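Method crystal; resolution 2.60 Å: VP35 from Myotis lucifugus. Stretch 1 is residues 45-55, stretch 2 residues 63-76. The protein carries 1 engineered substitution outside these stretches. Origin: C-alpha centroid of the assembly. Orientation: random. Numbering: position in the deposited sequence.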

# COMPACT_ATOMS: atom_id res chain seq x y z
N GLN A 45 -4.87 -10.29 -8.78
CA GLN A 45 -4.60 -10.26 -10.22
C GLN A 45 -5.31 -9.09 -10.91
O GLN A 45 -4.88 -8.65 -11.98
CB GLN A 45 -4.94 -11.61 -10.84
CG GLN A 45 -4.66 -11.67 -12.33
CD GLN A 45 -3.23 -12.11 -12.61
OE1 GLN A 45 -2.77 -13.13 -12.10
NE2 GLN A 45 -2.49 -11.28 -13.36
N VAL A 46 -6.36 -8.54 -10.29
CA VAL A 46 -6.87 -7.27 -10.77
C VAL A 46 -5.80 -6.19 -10.61
O VAL A 46 -5.44 -5.49 -11.57
CB VAL A 46 -8.18 -6.91 -10.04
CG1 VAL A 46 -8.53 -5.45 -10.28
CG2 VAL A 46 -9.31 -7.83 -10.50
N ALA A 47 -5.27 -6.05 -9.39
CA ALA A 47 -4.24 -5.06 -9.14
C ALA A 47 -3.03 -5.26 -10.05
O ALA A 47 -2.46 -4.30 -10.58
CB ALA A 47 -3.83 -5.11 -7.67
N MET A 48 -2.63 -6.52 -10.26
CA MET A 48 -1.46 -6.82 -11.06
C MET A 48 -1.71 -6.52 -12.54
O MET A 48 -0.85 -5.94 -13.22
CB MET A 48 -1.06 -8.28 -10.88
CG MET A 48 0.02 -8.74 -11.83
SD MET A 48 1.65 -8.40 -11.15
CE MET A 48 1.57 -9.32 -9.62
N ASP A 49 -2.87 -6.92 -13.05
CA ASP A 49 -3.21 -6.62 -14.43
C ASP A 49 -3.22 -5.11 -14.67
O ASP A 49 -2.73 -4.64 -15.71
CB ASP A 49 -4.57 -7.23 -14.78
CG ASP A 49 -4.51 -8.74 -14.93
OD1 ASP A 49 -3.40 -9.28 -15.15
OD2 ASP A 49 -5.58 -9.39 -14.83
N HIS A 50 -3.76 -4.34 -13.72
CA HIS A 50 -3.77 -2.89 -13.86
C HIS A 50 -2.36 -2.32 -13.84
O HIS A 50 -2.01 -1.44 -14.65
CB HIS A 50 -4.63 -2.27 -12.76
CG HIS A 50 -4.64 -0.77 -12.77
ND1 HIS A 50 -5.58 -0.04 -13.47
CD2 HIS A 50 -3.83 0.13 -12.17
CE1 HIS A 50 -5.35 1.25 -13.30
NE2 HIS A 50 -4.29 1.38 -12.52
N PHE A 51 -1.53 -2.80 -12.91
CA PHE A 51 -0.13 -2.38 -12.84
C PHE A 51 0.59 -2.62 -14.16
O PHE A 51 1.24 -1.71 -14.71
CB PHE A 51 0.56 -3.15 -11.71
CG PHE A 51 2.02 -2.87 -11.56
CD1 PHE A 51 2.45 -1.72 -10.92
CD2 PHE A 51 2.97 -3.77 -12.02
CE1 PHE A 51 3.80 -1.46 -10.76
CE2 PHE A 51 4.31 -3.52 -11.86
CZ PHE A 51 4.73 -2.36 -11.24
N ASN A 52 0.47 -3.83 -14.71
CA ASN A 52 1.11 -4.12 -15.98
C ASN A 52 0.52 -3.30 -17.12
O ASN A 52 1.23 -2.95 -18.06
CB ASN A 52 1.01 -5.61 -16.28
CG ASN A 52 1.79 -6.45 -15.29
OD1 ASN A 52 2.86 -6.05 -14.84
ND2 ASN A 52 1.25 -7.61 -14.94
N ARG A 53 -0.78 -2.99 -17.05
CA ARG A 53 -1.38 -2.10 -18.04
C ARG A 53 -0.70 -0.74 -18.00
O ARG A 53 -0.32 -0.19 -19.04
CB ARG A 53 -2.88 -1.95 -17.78
CG ARG A 53 -3.77 -2.93 -18.55
CD ARG A 53 -5.25 -2.57 -18.39
NE ARG A 53 -5.72 -2.67 -17.01
CZ ARG A 53 -6.30 -3.75 -16.48
NH1 ARG A 53 -6.49 -4.84 -17.23
NH2 ARG A 53 -6.69 -3.75 -15.21
N GLU A 54 -0.53 -0.19 -16.80
CA GLU A 54 0.03 1.16 -16.68
C GLU A 54 1.49 1.19 -17.10
O GLU A 54 1.92 2.13 -17.79
CB GLU A 54 -0.16 1.68 -15.25
CG GLU A 54 -1.62 1.73 -14.79
CD GLU A 54 -2.45 2.79 -15.52
OE1 GLU A 54 -2.78 2.59 -16.70
OE2 GLU A 54 -2.76 3.83 -14.91
N LEU A 55 2.27 0.15 -16.76
CA LEU A 55 3.63 0.07 -17.29
C LEU A 55 3.63 -0.05 -18.81
O LEU A 55 4.47 0.56 -19.48
CB LEU A 55 4.38 -1.11 -16.69
CG LEU A 55 4.60 -1.09 -15.18
CD1 LEU A 55 5.45 -2.29 -14.78
CD2 LEU A 55 5.26 0.20 -14.81
N ALA A 63 4.02 5.59 -10.34
CA ALA A 63 2.72 6.04 -10.84
C ALA A 63 1.74 4.88 -10.91
O ALA A 63 0.60 5.01 -10.47
CB ALA A 63 2.87 6.69 -12.21
N ALA A 64 2.17 3.74 -11.45
CA ALA A 64 1.27 2.60 -11.59
C ALA A 64 0.73 2.15 -10.24
O ALA A 64 -0.48 1.91 -10.10
CB ALA A 64 2.00 1.44 -12.28
N ILE A 65 1.61 2.04 -9.25
CA ILE A 65 1.20 1.65 -7.90
C ILE A 65 0.13 2.60 -7.37
O ILE A 65 -0.91 2.17 -6.87
CB ILE A 65 2.42 1.59 -6.96
CG1 ILE A 65 3.30 0.39 -7.31
CG2 ILE A 65 1.99 1.55 -5.51
CD1 ILE A 65 4.71 0.53 -6.77
N ILE A 66 0.37 3.92 -7.47
CA ILE A 66 -0.66 4.87 -7.04
C ILE A 66 -1.93 4.70 -7.87
O ILE A 66 -3.06 4.86 -7.37
CB ILE A 66 -0.10 6.30 -7.12
CG1 ILE A 66 0.88 6.56 -5.97
CG2 ILE A 66 -1.22 7.33 -7.10
CD1 ILE A 66 1.57 7.92 -6.02
N SER A 67 -1.77 4.33 -9.14
CA SER A 67 -2.89 4.22 -10.06
C SER A 67 -3.81 3.08 -9.67
O SER A 67 -5.01 3.14 -9.97
CB SER A 67 -2.36 4.02 -11.49
OG SER A 67 -3.40 3.65 -12.39
N ILE A 68 -3.29 2.04 -9.01
CA ILE A 68 -4.17 1.00 -8.50
C ILE A 68 -5.10 1.56 -7.44
O ILE A 68 -6.31 1.30 -7.45
CB ILE A 68 -3.37 -0.21 -7.96
CG1 ILE A 68 -2.27 -0.68 -8.92
CG2 ILE A 68 -4.31 -1.35 -7.59
CD1 ILE A 68 -1.28 -1.62 -8.20
N THR A 69 -4.55 2.35 -6.51
CA THR A 69 -5.40 2.97 -5.49
C THR A 69 -6.41 3.93 -6.11
O THR A 69 -7.47 4.20 -5.52
CB THR A 69 -4.55 3.71 -4.46
OG1 THR A 69 -3.92 4.82 -5.10
CG2 THR A 69 -3.49 2.79 -3.90
N GLN A 70 -6.11 4.47 -7.30
CA GLN A 70 -7.05 5.43 -7.87
C GLN A 70 -8.10 4.81 -8.79
O GLN A 70 -9.27 5.19 -8.74
CB GLN A 70 -6.28 6.52 -8.62
CG GLN A 70 -5.51 7.44 -7.68
CD GLN A 70 -6.33 7.83 -6.48
OE1 GLN A 70 -7.34 8.53 -6.60
NE2 GLN A 70 -5.91 7.38 -5.30
N ARG A 71 -7.71 3.85 -9.63
CA ARG A 71 -8.55 3.37 -10.72
C ARG A 71 -9.20 2.02 -10.48
O ARG A 71 -10.29 1.77 -11.00
CB ARG A 71 -7.74 3.31 -12.02
CG ARG A 71 -7.48 4.67 -12.64
CD ARG A 71 -7.43 4.54 -14.15
NE ARG A 71 -6.14 4.95 -14.68
CZ ARG A 71 -5.78 4.82 -15.96
NH1 ARG A 71 -4.58 5.22 -16.36
NH2 ARG A 71 -6.63 4.27 -16.83
N CYS A 72 -8.57 1.12 -9.72
CA CYS A 72 -9.18 -0.16 -9.39
C CYS A 72 -10.19 0.06 -8.27
O CYS A 72 -9.82 0.46 -7.16
CB CYS A 72 -8.12 -1.17 -8.98
SG CYS A 72 -7.16 -1.81 -10.38
N GLU A 73 -11.46 -0.22 -8.56
CA GLU A 73 -12.55 0.27 -7.72
C GLU A 73 -12.55 -0.35 -6.33
O GLU A 73 -12.89 0.33 -5.35
CB GLU A 73 -13.89 0.03 -8.41
CG GLU A 73 -14.99 0.96 -7.93
CD GLU A 73 -14.50 2.40 -7.75
OE1 GLU A 73 -13.90 2.96 -8.69
OE2 GLU A 73 -14.73 2.96 -6.66
N TYR A 74 -12.16 -1.62 -6.20
CA TYR A 74 -12.14 -2.23 -4.88
C TYR A 74 -11.10 -1.55 -3.98
O TYR A 74 -11.44 -0.99 -2.94
CB TYR A 74 -11.86 -3.73 -4.97
CG TYR A 74 -11.63 -4.31 -3.60
CD1 TYR A 74 -12.64 -4.33 -2.65
CD2 TYR A 74 -10.38 -4.77 -3.23
CE1 TYR A 74 -12.42 -4.84 -1.38
CE2 TYR A 74 -10.14 -5.28 -1.97
CZ TYR A 74 -11.17 -5.31 -1.05
OH TYR A 74 -10.92 -5.82 0.21
N PHE A 75 -9.82 -1.60 -4.38
CA PHE A 75 -8.76 -0.99 -3.59
C PHE A 75 -9.01 0.49 -3.37
O PHE A 75 -8.61 1.04 -2.34
CB PHE A 75 -7.41 -1.20 -4.25
CG PHE A 75 -7.04 -2.64 -4.39
CD1 PHE A 75 -6.53 -3.34 -3.31
CD2 PHE A 75 -7.24 -3.31 -5.59
CE1 PHE A 75 -6.20 -4.67 -3.43
CE2 PHE A 75 -6.91 -4.63 -5.72
CZ PHE A 75 -6.39 -5.32 -4.64
N ARG A 76 -9.65 1.15 -4.33
CA ARG A 76 -9.96 2.57 -4.19
C ARG A 76 -10.76 2.83 -2.92
O ARG A 76 -10.43 3.73 -2.13
CB ARG A 76 -10.70 3.06 -5.43
CG ARG A 76 -11.00 4.54 -5.49
CD ARG A 76 -12.06 4.82 -6.56
NE ARG A 76 -12.69 6.12 -6.39
CZ ARG A 76 -13.55 6.42 -5.43
NH1 ARG A 76 -13.89 5.52 -4.52
NH2 ARG A 76 -14.08 7.64 -5.37

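Two helical stretches of VP35 from Myotis lucifugus pack across one another, burying 576 Å² between them. Helix 45-55 and helix 63-71 run at 132° between their N-to-C directions, nearer antiparallel than parallel, with their axes 8.8 Å apart at closest approach. Each of the two closest backbone pairs includes an alanine: the CA atoms of Phe51 and Ala64 are 5.3 Å apart, those of Ala47 and Ile68 6.1 Å.

The polar centre of the contact is a relay of four side chains. His50, whose CA-to-CB bond points toward the partner helix, sits as a knob among Ala64, Ser67, Ile68 and Arg71. Its NE2 donates to Ser67 OG at a very short 2.4 Å, with an N-H...acceptor angle of 156°; the hydroxyl lies at the ring edge, near its plane, where the nitrogen's hydrogen points. Ser67 OG in turn donates to Glu54 OE2 at 2.6 Å, so one hydroxyl is satisfied both as acceptor and as donor. The same carboxylate oxygen, Glu54 OE2, forms a salt bridge with Arg71 NH1 at 2.7 Å, pairing the charge of a buried glutamate with a guanidinium. That guanidinium has His50 CE1 over one face. On the ring's other contacts, Cys72 SG stands 4.1 Å from the centroid of the His50 ring, 33° off its normal, an oblique sulfur-aromatic approach.

Apolar side chains fill the rest. Ala64 CB packs against Phe51 CD1 at 3.5 Å and against Glu54 CB at 3.7 Å, so the aliphatic base of the glutamate shares the contact while its carboxylate serves the relay. Phe51 CE1 also reaches Ile65 CG1 at 3.9 Å. Toward the start of stretch 1, Ala47 CB meets Ile68 CG2 at 3.8 Å and Phe75 CE2 at 3.7 Å, and Val46 CG1 lies 3.9 Å from Cys72 SG.

Backbone polar groups are largely used within each helix. In stretch 1, His50 N bonds to Val46 O at 3.0 Å; Glu54 N bonds to His50 O at 2.9 Å, linking two relay residues one turn apart. In stretch 2, Arg71 N bonds to Ser67 O at 2.8 Å; Cys72 then leaves helical phi/psi and takes the N-cap position of the next helix, its O accepting from Arg76 N at 2.9 Å. Away from the interface, Gln45 NE2 donates to Asp49 OD1 at 2.8 Å, and Thr69 OG1 donates to Ile66 O at a very short 2.4 Å while accepting from Gln70 NE2 at 3.2 Å.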